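Local structure of acinetobacter secreted protease CpaA (Acinetobacter nosocomialis M2, 6O38) at residues A[45-50]-A[79-84]; A[64-69]-A[91-96]; A[256-261]-A[327-332]; A[299-304]-A[323-328]. The protein is a secreted zinc-dependent protease, probably exported through the type II secretion system, that forms a complex with its chaperone CpaB. One frame throughout, in Å; residues are numbered along the deposited sequence.

Overall arrangement
The four contacts fall into two groups, set within the series of StcE-like beta-sandwich units that precedes the metalloprotease region. Contacts 1 and 2 belong to the first unit: their centres are about 9 Å apart, and strands 79-85 and 90-98 join them through Ile83 O to Ile92 N and Gln81 O to Gln94 N. Contacts 3 and 4 have centres about 5 Å apart and share Val327 and Gly328; contact 3 links the third unit to the fourth. Between the groups, the nearest atoms of contacts 2 and 3 are about 24 Å apart, while the centres of contacts 1 and 4 are about 54 Å apart. None of the four includes the zinc ligands His498, His502 and His508.

Contact 1: A[45-50]-A[79-84]; sequences SDKITI and VYQFIF
Ile48 and Phe82 meet as an antiparallel hydrogen-bonded pair, the centre of a ladder that illustrates how two strands divide their polar and apolar surfaces. Phe82 N donates to Ile48 O over 2.8 Å, and Ile48 N returns the bond to Phe82 O over 2.9 Å. Ile50 and Tyr80 repeat the exchange, with Ile50 N 2.7 Å from Tyr80 O, while toward the other end Phe84 N is bound by Asp46 O. The short strand axes approach to 4.6 Å and run at 166° to each other. In the intervening non-hydrogen-bonded pairs, Lys47 with Ile83 and Thr49 with Gln81, weaker CA-H...O contacts fill in the ladder.

The side chains of these intervening pairs share the partly exposed face. Gln81 has CG anti to its backbone N (chi1 -172°) and an extended chain, and its OE1 lies 3.3 Å from Lys47 CD. Thr49 divides its branches: OG1 sits 3.5 Å from Gln81 CG, whereas CG2 packs 3.9 Å from Val79 CG1.

Ile48, Ile50, Tyr80 and Phe82 make up the buried face. Ile50 CD1 approaches Phe82 CE2 obliquely at 4.5 Å, and the carbonyl oxygens of Ile48 and Ile50 lie at the edges of the Phe82 and Tyr80 rings respectively. Outside the pair, Ile48 packs on Trp91, Phe82 on Ala93, and Ile50 and Tyr80 on Ile74. Such two-faced antiparallel pairing, apolar inward and mixed outward, is characteristic of a beta-sandwich, here the first StcE-like unit.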
loop_
_atom_site.group_PDB
_atom_site.type_symbol
_atom_site.label_atom_id
_atom_site.label_comp_id
_atom_site.label_asym_id
_atom_site.label_seq_id
_atom_site.Cartn_x
_atom_site.Cartn_y
_atom_site.Cartn_z
ATOM N N SER A 45 -21.267 26.883 -18.410
ATOM C CA SER A 45 -22.464 26.242 -17.878
ATOM C C SER A 45 -22.853 24.984 -18.651
ATOM O O SER A 45 -24.043 24.664 -18.753
ATOM C CB SER A 45 -23.628 27.231 -17.852
ATOM O OG SER A 45 -23.401 28.255 -16.898
ATOM N N ASP A 46 -21.876 24.261 -19.191
ATOM C CA ASP A 46 -22.169 23.009 -19.872
ATOM C C ASP A 46 -22.626 21.954 -18.872
ATOM O O ASP A 46 -22.077 21.838 -17.772
ATOM C CB ASP A 46 -20.941 22.516 -20.636
ATOM C CG ASP A 46 -20.599 23.396 -21.823
ATOM O OD1 ASP A 46 -21.328 24.382 -22.062
ATOM O OD2 ASP A 46 -19.604 23.101 -22.518
ATOM N N LYS A 47 -23.641 21.185 -19.258
ATOM C CA LYS A 47 -24.229 20.162 -18.403
ATOM C C LYS A 47 -24.038 18.792 -19.038
ATOM O O LYS A 47 -24.318 18.610 -20.227
ATOM C CB LYS A 47 -25.719 20.431 -18.167
ATOM C CG LYS A 47 -26.422 19.347 -17.367
ATOM C CD LYS A 47 -27.909 19.632 -17.222
ATOM C CE LYS A 47 -28.156 20.900 -16.419
ATOM N NZ LYS A 47 -29.610 21.145 -16.208
ATOM N N ILE A 48 -23.563 17.836 -18.242
ATOM C CA ILE A 48 -23.398 16.452 -18.668
ATOM C C ILE A 48 -24.106 15.558 -17.662
ATOM O O ILE A 48 -23.908 15.703 -16.450
ATOM C CB ILE A 48 -21.912 16.058 -18.790
ATOM C CG1 ILE A 48 -21.270 16.757 -19.989
ATOM C CG2 ILE A 48 -21.762 14.548 -18.904
ATOM C CD1 ILE A 48 -19.856 16.297 -20.273
ATOM N N THR A 49 -24.935 14.642 -18.160
ATOM C CA THR A 49 -25.663 13.703 -17.318
ATOM C C THR A 49 -25.367 12.285 -17.781
ATOM O O THR A 49 -25.539 11.965 -18.961
ATOM C CB THR A 49 -27.172 13.970 -17.357
ATOM O OG1 THR A 49 -27.440 15.279 -16.839
ATOM C CG2 THR A 49 -27.919 12.939 -16.524
ATOM N N ILE A 50 -24.924 11.441 -16.853
ATOM C CA ILE A 50 -24.565 10.056 -17.140
ATOM C C ILE A 50 -25.639 9.153 -16.550
ATOM O O ILE A 50 -25.896 9.187 -15.340
ATOM C CB ILE A 50 -23.180 9.700 -16.581
ATOM C CG1 ILE A 50 -22.117 10.651 -17.132
ATOM C CG2 ILE A 50 -22.827 8.259 -16.912
ATOM C CD1 ILE A 50 -20.730 10.403 -16.577
ATOM N N VAL A 79 -27.845 8.022 -11.809
ATOM C CA VAL A 79 -27.980 9.225 -12.627
ATOM C C VAL A 79 -27.047 10.271 -12.029
ATOM O O VAL A 79 -27.353 10.864 -10.988
ATOM C CB VAL A 79 -29.423 9.740 -12.683
ATOM C CG1 VAL A 79 -29.492 11.044 -13.464
ATOM C CG2 VAL A 79 -30.341 8.695 -13.308
ATOM N N TYR A 80 -25.908 10.496 -12.676
ATOM C CA TYR A 80 -24.947 11.505 -12.253
ATOM C C TYR A 80 -25.050 12.725 -13.158
ATOM O O TYR A 80 -25.158 12.594 -14.380
ATOM C CB TYR A 80 -23.521 10.953 -12.285
ATOM C CG TYR A 80 -23.271 9.844 -11.292
ATOM C CD1 TYR A 80 -22.877 10.131 -9.992
ATOM C CD2 TYR A 80 -23.426 8.513 -11.651
ATOM C CE1 TYR A 80 -22.646 9.124 -9.077
ATOM C CE2 TYR A 80 -23.196 7.496 -10.742
ATOM C CZ TYR A 80 -22.807 7.808 -9.456
ATOM O OH TYR A 80 -22.577 6.803 -8.545
ATOM N N GLN A 81 -25.016 13.910 -12.554
ATOM C CA GLN A 81 -25.142 15.165 -13.283
ATOM C C GLN A 81 -23.992 16.083 -12.902
ATOM O O GLN A 81 -23.727 16.293 -11.714
ATOM C CB GLN A 81 -26.483 15.845 -12.987
ATOM C CG GLN A 81 -26.773 17.054 -13.861
ATOM C CD GLN A 81 -28.077 17.734 -13.495
ATOM O OE1 GLN A 81 -28.771 18.275 -14.356
ATOM N NE2 GLN A 81 -28.417 17.712 -12.211
ATOM N N PHE A 82 -23.312 16.628 -13.909
ATOM C CA PHE A 82 -22.187 17.528 -13.705
ATOM C C PHE A 82 -22.428 18.832 -14.449
ATOM O O PHE A 82 -22.993 18.837 -15.547
ATOM C CB PHE A 82 -20.870 16.898 -14.178
ATOM C CG PHE A 82 -20.472 15.671 -13.410
ATOM C CD1 PHE A 82 -19.704 15.774 -12.262
ATOM C CD2 PHE A 82 -20.859 14.413 -13.841
ATOM C CE1 PHE A 82 -19.334 14.646 -11.555
ATOM C CE2 PHE A 82 -20.493 13.281 -13.138
ATOM C CZ PHE A 82 -19.729 13.398 -11.994
ATOM N N ILE A 83 -21.997 19.937 -13.844
ATOM C CA ILE A 83 -22.051 21.256 -14.463
ATOM C C ILE A 83 -20.655 21.857 -14.388
ATOM O O ILE A 83 -20.096 22.000 -13.294
ATOM C CB ILE A 83 -23.076 22.178 -13.783
ATOM C CG1 ILE A 83 -24.490 21.614 -13.936
ATOM C CG2 ILE A 83 -22.996 23.583 -14.363
ATOM C CD1 ILE A 83 -25.567 22.493 -13.339
ATOM N N PHE A 84 -20.093 22.201 -15.544
ATOM C CA PHE A 84 -18.739 22.726 -15.599
ATOM C C PHE A 84 -18.660 24.081 -14.895
ATOM O O PHE A 84 -19.672 24.693 -14.537
ATOM C CB PHE A 84 -18.273 22.842 -17.052
ATOM C CG PHE A 84 -16.781 22.958 -17.208
ATOM C CD1 PHE A 84 -15.961 21.865 -16.983
ATOM C CD2 PHE A 84 -16.201 24.156 -17.589
ATOM C CE1 PHE A 84 -14.590 21.967 -17.128
ATOM C CE2 PHE A 84 -14.831 24.265 -17.737
ATOM C CZ PHE A 84 -14.025 23.169 -17.506
#

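Contact 2: A[64-69]-A[91-96]; sequences NTNIPL and WIAQLA
Thr65 and Trp91 form the tight, buried part of this contact, a single backbone bridge that illustrates how a loop can join a strand by two backbone bonds, extended by one side-chain amide. Trp91 N donates to Asn64 O over 3.0 Å, and Asn66 N makes a longer, more bent bond to Trp91 O at 3.3 Å. The side chains of Thr65 and Trp91 cross at about a right angle, Thr65 CG2 4.0 Å from Trp91 CB. Asn64 and Trp91 point the same way side by side, amide and indole planes 66° apart, with Asn64 ND2 at the indole edge; Leu38 O takes Asn64 ND2 and Pro39 O takes Trp91 NE1. Ile67 CD1 lies 3.9 Å from Ala93 CB.

The other side is partly exposed. There Asn66 OD1 accepts Ala93 N at 3.0 Å, the donor tilted 27° from the amide plane, and the side chains of Asn66 and Ile92 cross at a slant, Asn66 ND2 3.7 Å from Ile92 CG2. Past Ala93 the two chains separate.

Within the first StcE-like beta-sandwich unit, the loop connects strands 58-61 and 71-74. Strand 90-98 is paired with 79-85, whose Phe84 meets the Trp91 ring edge-to-face, and Ile67 packs on Trp174 of strand 172-178.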
loop_
_atom_site.group_PDB
_atom_site.type_symbol
_atom_site.label_atom_id
_atom_site.label_comp_id
_atom_site.label_asym_id
_atom_site.label_seq_id
_atom_site.Cartn_x
_atom_site.Cartn_y
_atom_site.Cartn_z
ATOM N N ASN A 64 -10.885 15.586 -13.074
ATOM C CA ASN A 64 -11.226 16.950 -13.459
ATOM C C ASN A 64 -12.585 17.375 -12.908
ATOM O O ASN A 64 -13.262 18.225 -13.492
ATOM C CB ASN A 64 -11.186 17.104 -14.979
ATOM C CG ASN A 64 -12.188 16.213 -15.686
ATOM O OD1 ASN A 64 -12.670 15.228 -15.126
ATOM N ND2 ASN A 64 -12.504 16.555 -16.930
ATOM N N THR A 65 -12.992 16.791 -11.788
ATOM C CA THR A 65 -14.218 17.149 -11.090
ATOM C C THR A 65 -13.870 17.681 -9.702
ATOM O O THR A 65 -12.699 17.800 -9.333
ATOM C CB THR A 65 -15.165 15.949 -10.987
ATOM O OG1 THR A 65 -14.615 14.981 -10.083
ATOM C CG2 THR A 65 -15.358 15.304 -12.350
ATOM N N ASN A 66 -14.905 18.003 -8.927
ATOM C CA ASN A 66 -14.737 18.441 -7.548
ATOM C C ASN A 66 -15.040 17.329 -6.549
ATOM O O ASN A 66 -15.239 17.607 -5.362
ATOM C CB ASN A 66 -15.615 19.662 -7.265
ATOM C CG ASN A 66 -17.095 19.336 -7.285
ATOM O OD1 ASN A 66 -17.545 18.483 -8.050
ATOM N ND2 ASN A 66 -17.862 20.016 -6.440
ATOM N N ILE A 67 -15.076 16.082 -7.006
ATOM C CA ILE A 67 -15.344 14.937 -6.145
ATOM C C ILE A 67 -14.004 14.432 -5.603
ATOM O O ILE A 67 -13.142 14.040 -6.404
ATOM C CB ILE A 67 -16.085 13.829 -6.898
ATOM C CG1 ILE A 67 -17.479 14.312 -7.299
ATOM C CG2 ILE A 67 -16.170 12.569 -6.050
ATOM C CD1 ILE A 67 -18.266 13.312 -8.108
ATOM N N PRO A 68 -13.796 14.431 -4.285
ATOM C CA PRO A 68 -12.493 14.003 -3.741
ATOM C C PRO A 68 -12.188 12.526 -3.940
ATOM O O PRO A 68 -11.049 12.116 -3.687
ATOM C CB PRO A 68 -12.607 14.343 -2.248
ATOM C CG PRO A 68 -13.716 15.351 -2.160
ATOM C CD PRO A 68 -14.679 14.971 -3.241
ATOM N N LEU A 69 -13.153 11.721 -4.373
ATOM C CA LEU A 69 -12.890 10.317 -4.645
ATOM C C LEU A 69 -12.149 10.167 -5.969
ATOM O O LEU A 69 -12.290 10.987 -6.880
ATOM C CB LEU A 69 -14.194 9.519 -4.679
ATOM C CG LEU A 69 -15.112 9.654 -3.460
ATOM C CD1 LEU A 69 -16.329 8.750 -3.596
ATOM C CD2 LEU A 69 -14.358 9.354 -2.173
ATOM N N TRP A 91 -15.554 20.117 -13.319
ATOM C CA TRP A 91 -16.960 19.747 -13.414
ATOM C C TRP A 91 -17.534 19.613 -12.009
ATOM O O TRP A 91 -17.109 18.743 -11.241
ATOM C CB TRP A 91 -17.130 18.440 -14.188
ATOM C CG TRP A 91 -16.891 18.559 -15.664
ATOM C CD1 TRP A 91 -15.716 18.349 -16.325
ATOM C CD2 TRP A 91 -17.856 18.906 -16.665
ATOM N NE1 TRP A 91 -15.887 18.547 -17.673
ATOM C CE2 TRP A 91 -17.193 18.890 -17.908
ATOM C CE3 TRP A 91 -19.216 19.230 -16.630
ATOM C CZ2 TRP A 91 -17.842 19.188 -19.105
ATOM C CZ3 TRP A 91 -19.858 19.525 -17.819
ATOM C CH2 TRP A 91 -19.171 19.504 -19.039
ATOM N N ILE A 92 -18.494 20.469 -11.675
ATOM C CA ILE A 92 -19.128 20.452 -10.361
ATOM C C ILE A 92 -20.262 19.437 -10.375
ATOM O O ILE A 92 -21.137 19.480 -11.249
ATOM C CB ILE A 92 -19.641 21.851 -9.980
ATOM C CG1 ILE A 92 -18.490 22.858 -9.982
ATOM C CG2 ILE A 92 -20.319 21.816 -8.618
ATOM C CD1 ILE A 92 -18.902 24.257 -9.578
ATOM N N ALA A 93 -20.250 18.525 -9.407
ATOM C CA ALA A 93 -21.254 17.473 -9.343
ATOM C C ALA A 93 -22.541 17.986 -8.712
ATOM O O ALA A 93 -22.515 18.792 -7.776
ATOM C CB ALA A 93 -20.724 16.278 -8.551
ATOM N N GLN A 94 -23.670 17.510 -9.230
ATOM C CA GLN A 94 -24.999 17.859 -8.732
ATOM C C GLN A 94 -25.602 16.598 -8.116
ATOM O O GLN A 94 -26.291 15.829 -8.788
ATOM C CB GLN A 94 -25.877 18.414 -9.853
ATOM C CG GLN A 94 -25.200 19.474 -10.710
ATOM C CD GLN A 94 -24.966 20.772 -9.962
ATOM O OE1 GLN A 94 -25.774 21.174 -9.125
ATOM N NE2 GLN A 94 -23.855 21.435 -10.261
ATOM N N LEU A 95 -25.337 16.391 -6.829
ATOM C CA LEU A 95 -25.766 15.182 -6.140
ATOM C C LEU A 95 -27.140 15.366 -5.506
ATOM O O LEU A 95 -27.548 16.480 -5.169
ATOM C CB LEU A 95 -24.752 14.791 -5.065
ATOM C CG LEU A 95 -23.322 14.533 -5.543
ATOM C CD1 LEU A 95 -22.409 14.229 -4.366
ATOM C CD2 LEU A 95 -23.293 13.401 -6.558
ATOM N N ALA A 96 -27.854 14.252 -5.358
ATOM C CA ALA A 96 -29.125 14.249 -4.643
ATOM C C ALA A 96 -28.909 14.659 -3.192
ATOM O O ALA A 96 -28.175 13.995 -2.452
ATOM C CB ALA A 96 -29.770 12.866 -4.720
#

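Contact 3: A[256-261]-A[327-332]; sequences QATLTL and VGDKVV
Thr258 presents two donors to the carboxylate of Asp329, a compact example of how an acidic side chain can join two consecutive StcE-like units. Thr258 N lies 3.0 Å from Asp329 OD1 in a nearly straight bond of 169°, and Thr258 OG1 donates to Asp329 OD2 over 2.8 Å. Each oxygen uses its syn lone pair, the one on the side of its twin, so the carboxylate receives the threonine through a bidentate pair of bonds. The threonine is set for this by a chi1 of -57°, which puts OG1 beside its own backbone N. Asp329 OD2 is also held by Gln326 N, giving that oxygen two donors. Ala257 CB lies beside the carboxylate.

A second pair is arranged differently. Gln256 and Val327 lie side by side, pointing the same way, with Gln256 NE2 3.8 Å from Val327 CB and Gln256 OE1 4.0 Å from Val327 CG1. Between the two pairs the chain turns at Gly328, whose positive phi of 103° suits a residue without a side chain.

Residues 256-261 lead into the short strand 260-261, which pairs with 246-248 in a small sheet of the third unit; residues 327-332 open strand 330-335, flanked in the fourth unit by strands 305-310 and 358-364.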
loop_
_atom_site.group_PDB
_atom_site.type_symbol
_atom_site.label_atom_id
_atom_site.label_comp_id
_atom_site.label_asym_id
_atom_site.label_seq_id
_atom_site.Cartn_x
_atom_site.Cartn_y
_atom_site.Cartn_z
ATOM N N GLN A 256 8.991 6.003 21.857
ATOM C CA GLN A 256 10.094 6.764 22.421
ATOM C C GLN A 256 11.078 7.225 21.356
ATOM O O GLN A 256 12.109 7.813 21.694
ATOM C CB GLN A 256 10.828 5.928 23.476
ATOM C CG GLN A 256 9.957 5.489 24.643
ATOM C CD GLN A 256 10.703 4.605 25.626
ATOM O OE1 GLN A 256 10.336 3.449 25.844
ATOM N NE2 GLN A 256 11.756 5.147 26.228
ATOM N N ALA A 257 10.778 6.975 20.083
ATOM C CA ALA A 257 11.702 7.255 18.997
ATOM C C ALA A 257 11.882 8.762 18.807
ATOM O O ALA A 257 11.156 9.586 19.370
ATOM C CB ALA A 257 11.209 6.611 17.702
ATOM N N THR A 258 12.870 9.112 17.987
ATOM C CA THR A 258 13.222 10.506 17.729
ATOM C C THR A 258 12.205 11.096 16.761
ATOM O O THR A 258 12.231 10.813 15.562
ATOM C CB THR A 258 14.636 10.605 17.170
ATOM O OG1 THR A 258 15.557 10.005 18.089
ATOM C CG2 THR A 258 15.021 12.060 16.951
ATOM N N LEU A 259 11.298 11.917 17.284
ATOM C CA LEU A 259 10.273 12.570 16.469
ATOM C C LEU A 259 10.685 14.003 16.134
ATOM O O LEU A 259 10.048 14.975 16.539
ATOM C CB LEU A 259 8.930 12.534 17.191
ATOM C CG LEU A 259 8.498 11.184 17.764
ATOM C CD1 LEU A 259 7.170 11.312 18.495
ATOM C CD2 LEU A 259 8.412 10.134 16.668
ATOM N N THR A 260 11.772 14.128 15.377
ATOM C CA THR A 260 12.261 15.431 14.945
ATOM C C THR A 260 11.581 15.828 13.640
ATOM O O THR A 260 11.504 15.028 12.702
ATOM C CB THR A 260 13.781 15.414 14.772
ATOM O OG1 THR A 260 14.402 15.137 16.033
ATOM C CG2 THR A 260 14.277 16.757 14.259
ATOM N N LEU A 261 11.090 17.064 13.588
ATOM C CA LEU A 261 10.321 17.569 12.454
ATOM C C LEU A 261 11.220 18.491 11.637
ATOM O O LEU A 261 11.426 19.653 11.995
ATOM C CB LEU A 261 9.072 18.293 12.945
ATOM C CG LEU A 261 8.087 18.795 11.892
ATOM C CD1 LEU A 261 7.364 17.632 11.231
ATOM C CD2 LEU A 261 7.100 19.766 12.516
ATOM N N VAL A 327 15.226 5.294 22.264
ATOM C CA VAL A 327 14.691 3.937 22.281
ATOM C C VAL A 327 13.607 3.794 21.223
ATOM O O VAL A 327 12.658 4.585 21.168
ATOM C CB VAL A 327 14.161 3.591 23.680
ATOM C CG1 VAL A 327 13.466 2.238 23.664
ATOM C CG2 VAL A 327 15.299 3.601 24.690
ATOM N N GLY A 328 13.747 2.779 20.374
ATOM C CA GLY A 328 12.833 2.538 19.284
ATOM C C GLY A 328 13.353 2.951 17.923
ATOM O O GLY A 328 12.795 2.518 16.907
ATOM N N ASP A 329 14.397 3.776 17.874
ATOM C CA ASP A 329 14.991 4.149 16.597
ATOM C C ASP A 329 15.529 2.912 15.890
ATOM O O ASP A 329 16.052 1.991 16.524
ATOM C CB ASP A 329 16.110 5.171 16.809
ATOM C CG ASP A 329 15.582 6.556 17.128
ATOM O OD1 ASP A 329 14.367 6.784 16.957
ATOM O OD2 ASP A 329 16.380 7.420 17.550
ATOM N N LYS A 330 15.400 2.894 14.566
ATOM C CA LYS A 330 15.756 1.730 13.769
ATOM C C LYS A 330 16.734 2.122 12.672
ATOM O O LYS A 330 16.630 3.205 12.089
ATOM C CB LYS A 330 14.512 1.084 13.148
ATOM C CG LYS A 330 13.568 0.462 14.160
ATOM C CD LYS A 330 12.425 -0.263 13.472
ATOM C CE LYS A 330 11.503 -0.918 14.485
ATOM N NZ LYS A 330 10.713 -2.025 13.878
ATOM N N VAL A 331 17.681 1.230 12.397
ATOM C CA VAL A 331 18.615 1.375 11.288
ATOM C C VAL A 331 18.522 0.120 10.434
ATOM O O VAL A 331 18.710 -0.994 10.936
ATOM C CB VAL A 331 20.056 1.601 11.773
ATOM C CG1 VAL A 331 21.021 1.554 10.598
ATOM C CG2 VAL A 331 20.167 2.932 12.499
ATOM N N VAL A 332 18.230 0.301 9.149
ATOM C CA VAL A 332 18.185 -0.788 8.180
ATOM C C VAL A 332 19.342 -0.601 7.213
ATOM O O VAL A 332 19.523 0.488 6.655
ATOM C CB VAL A 332 16.841 -0.826 7.432
ATOM C CG1 VAL A 332 16.844 -1.939 6.396
ATOM C CG2 VAL A 332 15.694 -1.004 8.413
#

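Contact 4: A[299-304]-A[323-328]; sequences PNMTQP and AQAQVG
Asn300 and Gln324 meet through both backbone and side chain, an instance of two loops joined by a few neutral polar groups. Asn300 OD1 accepts Gln324 N at 3.1 Å, but the donor stands above the amide plane, 57° out of it. The return bond is better aligned: Met301 N points to Gln324 O over 3.3 Å, nearly along the C=O axis. Gln324 therefore has both its backbone N and O engaged by consecutive residues of 299-304.

The two side-chain amides lie stacked, their planes 20° apart. Asn300 ND2 comes 3.5 Å from Gln324 OE1, at an angle poor for a hydrogen bond. Beside them Met301, present as selenomethionine, sets CG 3.6 Å from Ala325 CB, and its chain then bends away.

Further along, Thr302 OG1 donates to Gln303 OE1 at 2.6 Å, while Lys262 NZ binds Thr302 O and, weakly, Gln303 OE1. The loops lead into the parallel neighbouring strands 305-310 and 330-335, where Pro304 O accepts Lys330 N.

Across the two loops no charge pair takes part. The join relies on neutral groups, and its directional hold rests on two bonds: one approached from above the amide plane, the other well aligned but long.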
loop_
_atom_site.group_PDB
_atom_site.type_symbol
_atom_site.label_atom_id
_atom_site.label_comp_id
_atom_site.label_asym_id
_atom_site.label_seq_id
_atom_site.Cartn_x
_atom_site.Cartn_y
_atom_site.Cartn_z
ATOM N N PRO A 299 25.128 9.070 10.978
ATOM C CA PRO A 299 24.718 10.300 11.662
ATOM C C PRO A 299 23.741 10.019 12.793
ATOM O O PRO A 299 23.037 9.008 12.815
ATOM C CB PRO A 299 24.055 11.118 10.549
ATOM C CG PRO A 299 23.555 10.090 9.588
ATOM C CD PRO A 299 24.574 8.983 9.616
ATOM N N ASN A 300 23.719 10.944 13.750
ATOM C CA ASN A 300 22.780 10.851 14.858
ATOM C C ASN A 300 21.349 10.929 14.341
ATOM O O ASN A 300 21.048 11.682 13.410
ATOM C CB ASN A 300 23.042 11.966 15.871
ATOM C CG ASN A 300 24.389 11.826 16.552
ATOM O OD1 ASN A 300 24.926 10.725 16.671
ATOM N ND2 ASN A 300 24.943 12.945 17.004
HETATM N N MSE A 301 20.468 10.141 14.950
HETATM C CA MSE A 301 19.087 10.033 14.493
HETATM C C MSE A 301 18.348 11.367 14.547
HETATM O O MSE A 301 18.288 12.017 15.592
HETATM C CB MSE A 301 18.332 8.995 15.327
HETATM C CG MSE A 301 19.009 7.637 15.406
HETATM SE SE MSE A 301 19.069 6.675 13.710
HETATM C CE MSE A 301 17.159 6.408 13.431
ATOM N N THR A 302 17.796 11.773 13.403
ATOM C CA THR A 302 16.904 12.924 13.327
ATOM C C THR A 302 15.504 12.523 12.880
ATOM O O THR A 302 14.710 13.394 12.503
ATOM C CB THR A 302 17.465 13.988 12.378
ATOM O OG1 THR A 302 17.613 13.431 11.066
ATOM C CG2 THR A 302 18.817 14.487 12.869
ATOM N N GLN A 303 15.189 11.229 12.908
ATOM C CA GLN A 303 13.884 10.688 12.550
ATOM C C GLN A 303 13.812 9.251 13.056
ATOM O O GLN A 303 14.847 8.682 13.425
ATOM C CB GLN A 303 13.658 10.760 11.032
ATOM C CG GLN A 303 14.655 9.979 10.191
ATOM C CD GLN A 303 16.013 10.646 10.111
ATOM O OE1 GLN A 303 16.128 11.798 9.692
ATOM N NE2 GLN A 303 17.051 9.923 10.514
ATOM N N PRO A 304 12.628 8.636 13.113
ATOM C CA PRO A 304 12.539 7.291 13.706
ATOM C C PRO A 304 13.329 6.212 12.978
ATOM O O PRO A 304 13.655 5.195 13.602
ATOM C CB PRO A 304 11.033 6.996 13.673
ATOM C CG PRO A 304 10.397 8.335 13.718
ATOM C CD PRO A 304 11.291 9.218 12.896
ATOM N N ALA A 323 25.709 7.281 17.174
ATOM C CA ALA A 323 26.146 7.413 18.559
ATOM C C ALA A 323 25.028 7.916 19.459
ATOM O O ALA A 323 24.967 7.540 20.635
ATOM C CB ALA A 323 27.351 8.349 18.643
ATOM N N GLN A 324 24.140 8.757 18.937
ATOM C CA GLN A 324 23.036 9.305 19.712
ATOM C C GLN A 324 21.723 8.890 19.069
ATOM O O GLN A 324 21.515 9.104 17.870
ATOM C CB GLN A 324 23.133 10.830 19.812
ATOM C CG GLN A 324 24.120 11.284 20.874
ATOM C CD GLN A 324 24.524 12.737 20.727
ATOM O OE1 GLN A 324 23.755 13.563 20.235
ATOM N NE2 GLN A 324 25.759 13.046 21.108
ATOM N N ALA A 325 20.842 8.302 19.871
ATOM C CA ALA A 325 19.560 7.808 19.392
ATOM C C ALA A 325 18.615 7.710 20.577
ATOM O O ALA A 325 19.009 7.894 21.731
ATOM C CB ALA A 325 19.708 6.451 18.696
ATOM N N GLN A 326 17.355 7.415 20.276
ATOM C CA GLN A 326 16.334 7.215 21.291
ATOM C C GLN A 326 15.757 5.813 21.153
ATOM O O GLN A 326 15.804 5.210 20.076
ATOM C CB GLN A 326 15.225 8.267 21.181
ATOM C CG GLN A 326 15.697 9.684 21.472
ATOM C CD GLN A 326 14.582 10.707 21.371
ATOM O OE1 GLN A 326 13.406 10.355 21.285
ATOM N NE2 GLN A 326 14.948 11.984 21.379
ATOM N N VAL A 327 15.226 5.294 22.264
ATOM C CA VAL A 327 14.691 3.937 22.281
ATOM C C VAL A 327 13.607 3.794 21.223
ATOM O O VAL A 327 12.658 4.585 21.168
ATOM C CB VAL A 327 14.161 3.591 23.680
ATOM C CG1 VAL A 327 13.466 2.238 23.664
ATOM C CG2 VAL A 327 15.299 3.601 24.690
ATOM N N GLY A 328 13.747 2.779 20.374
ATOM C CA GLY A 328 12.833 2.538 19.284
ATOM C C GLY A 328 13.353 2.951 17.923
ATOM O O GLY A 328 12.795 2.518 16.907
#